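Local coordinates for BolA-like protein (Babesia bovis, PDB 3O2E) that is of unknown function but belongs to the BolA/IbaG family, whose members are generally linked to binding of [2Fe-2S] clusters, at residues Glu30-Met35 and Leu41-Asn46. Residues are numbered along the deposited sequence; the frame is centred on the assembly and turned at random.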
loop_
_atom_site.group_PDB
_atom_site.type_symbol
_atom_site.label_atom_id
_atom_site.label_comp_id
_atom_site.label_asym_id
_atom_site.label_seq_id
_atom_site.Cartn_x
_atom_site.Cartn_y
_atom_site.Cartn_z
ATOM N N GLU A 30 -3.184 -4.428 7.271
ATOM C CA GLU A 30 -4.382 -5.262 7.281
ATOM C C GLU A 30 -5.306 -4.941 6.092
ATOM O O GLU A 30 -5.858 -5.839 5.474
ATOM C CB GLU A 30 -5.060 -5.135 8.663
ATOM C CG GLU A 30 -6.568 -5.452 8.809
ATOM C CD GLU A 30 -7.176 -4.713 10.042
ATOM O OE1 GLU A 30 -6.520 -4.703 11.113
ATOM O OE2 GLU A 30 -8.264 -4.084 9.938
ATOM N N ARG A 31 -5.494 -3.663 5.792
ATOM C CA ARG A 31 -6.336 -3.249 4.685
ATOM C C ARG A 31 -5.756 -3.737 3.406
ATOM O O ARG A 31 -6.472 -4.283 2.575
ATOM C CB ARG A 31 -6.433 -1.728 4.597
ATOM C CG ARG A 31 -7.206 -1.064 5.682
ATOM C CD ARG A 31 -8.678 -1.270 5.567
ATOM N NE ARG A 31 -9.244 -0.783 6.803
ATOM C CZ ARG A 31 -9.377 -1.516 7.905
ATOM N NH1 ARG A 31 -9.044 -2.811 7.922
ATOM N NH2 ARG A 31 -9.852 -0.954 9.008
ATOM N N LEU A 32 -4.446 -3.520 3.223
ATOM C CA LEU A 32 -3.780 -3.955 1.976
ATOM C C LEU A 32 -3.844 -5.453 1.821
ATOM O O LEU A 32 -4.112 -5.950 0.724
ATOM C CB LEU A 32 -2.305 -3.464 1.905
ATOM C CG LEU A 32 -2.051 -1.966 1.886
ATOM C CD1 LEU A 32 -0.548 -1.642 1.803
ATOM C CD2 LEU A 32 -2.742 -1.376 0.733
ATOM N N ARG A 33 -3.526 -6.187 2.893
ATOM C CA ARG A 33 -3.611 -7.664 2.850
ATOM C C ARG A 33 -5.018 -8.156 2.561
ATOM O O ARG A 33 -5.228 -9.098 1.805
ATOM C CB ARG A 33 -3.127 -8.287 4.162
ATOM C CG ARG A 33 -1.648 -8.163 4.267
ATOM C CD ARG A 33 -1.103 -8.477 5.641
ATOM N NE ARG A 33 0.354 -8.506 5.480
ATOM C CZ ARG A 33 1.273 -8.149 6.375
ATOM N NH1 ARG A 33 0.922 -7.721 7.586
ATOM N NH2 ARG A 33 2.580 -8.251 6.024
ATOM N N SER A 34 -5.999 -7.542 3.201
ATOM C CA SER A 34 -7.374 -7.951 3.001
ATOM C C SER A 34 -7.815 -7.799 1.528
ATOM O O SER A 34 -8.403 -8.736 0.969
ATOM C CB SER A 34 -8.283 -7.180 3.932
ATOM O OG SER A 34 -9.623 -7.458 3.600
ATOM N N MET A 35 -7.499 -6.650 0.904
ATOM C CA MET A 35 -7.953 -6.374 -0.478
ATOM C C MET A 35 -7.059 -6.978 -1.571
ATOM O O MET A 35 -7.563 -7.479 -2.586
ATOM C CB MET A 35 -8.151 -4.877 -0.714
ATOM C CG MET A 35 -8.797 -4.598 -2.085
ATOM S SD MET A 35 -9.165 -2.944 -2.646
ATOM C CE MET A 35 -10.797 -2.609 -1.941
ATOM N N LEU A 41 4.663 -7.775 1.008
ATOM C CA LEU A 41 4.284 -6.428 1.405
ATOM C C LEU A 41 5.288 -5.880 2.407
ATOM O O LEU A 41 5.612 -6.564 3.380
ATOM C CB LEU A 41 2.891 -6.440 2.040
ATOM C CG LEU A 41 2.348 -5.115 2.573
ATOM C CD1 LEU A 41 2.180 -4.117 1.352
ATOM C CD2 LEU A 41 1.071 -5.310 3.389
ATOM N N LYS A 42 5.819 -4.688 2.146
ATOM C CA LYS A 42 6.703 -4.012 3.091
ATOM C C LYS A 42 6.135 -2.614 3.277
ATOM O O LYS A 42 6.152 -1.807 2.349
ATOM C CB LYS A 42 8.180 -3.959 2.583
ATOM N N VAL A 43 5.549 -2.350 4.434
ATOM C CA VAL A 43 5.067 -1.011 4.750
ATOM C C VAL A 43 6.057 -0.335 5.692
ATOM O O VAL A 43 6.386 -0.884 6.725
ATOM C CB VAL A 43 3.661 -1.054 5.388
ATOM C CG1 VAL A 43 3.196 0.387 5.803
ATOM C CG2 VAL A 43 2.692 -1.661 4.434
ATOM N N THR A 44 6.514 0.859 5.293
ATOM C CA THR A 44 7.377 1.757 6.080
ATOM C C THR A 44 6.503 2.794 6.735
ATOM O O THR A 44 5.702 3.471 6.066
ATOM C CB THR A 44 8.412 2.487 5.198
ATOM O OG1 THR A 44 9.231 1.531 4.539
ATOM C CG2 THR A 44 9.364 3.405 5.986
ATOM N N ASP A 45 6.664 2.917 8.056
ATOM C CA ASP A 45 6.011 3.945 8.819
ATOM C C ASP A 45 6.834 5.230 8.710
ATOM O O ASP A 45 7.937 5.366 9.246
ATOM C CB ASP A 45 5.850 3.509 10.279
ATOM C CG ASP A 45 4.917 4.430 11.085
ATOM O OD1 ASP A 45 4.616 5.553 10.641
ATOM O OD2 ASP A 45 4.483 4.023 12.176
ATOM N N ASN A 46 6.278 6.159 7.980
ATOM C CA ASN A 46 6.883 7.426 7.712
ATOM C C ASN A 46 6.148 8.573 8.448
ATOM O O ASN A 46 6.287 9.751 8.107
ATOM C CB ASN A 46 6.888 7.530 6.196
ATOM C CG ASN A 46 7.567 8.761 5.673
ATOM O OD1 ASN A 46 8.670 9.150 6.090
ATOM N ND2 ASN A 46 6.901 9.380 4.692
#
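The 2.8 Å backbone bond from Ser34 N to Glu30 O closes the helical turn that carries Leu32 and Arg33 to Leu41. Leu41 meets both with its methyls. Its CD1 meets Leu32 CD1 at 3.7 Å, and the two side chains cross at about a right angle. Its CD2 lies over one face of the Arg33 guanidinium, 3.9 Å from Arg33 NE, and also packs on Arg33 CG at 4.0 Å and on Leu32 CB. With its chain extended from CG to NE (chi2 168°, chi3 171°), Arg33 runs along this methyl. In the BolA fold, which resembles a class II KH domain, helix 25-36 and helix 68-78 pack on one face of a three-stranded sheet. Strand 40-45 is an outer strand of that sheet, bonded through its backbone to strand 52-59. The helix 30-35 and strand 41-45 segments run nearly antiparallel, at 157°, with their axes 10.3 Å apart. Deeper in, Leu32 CD1 also touches Val43 CG2 at 4.2 Å. Both residues are buried: Leu32 reaches on to Val75 of helix 68-78, and Val43 packs against Val28. The carbonyl O of Val43 is hydrogen-bonded to Lys25 NZ, at the start of helix 25-36.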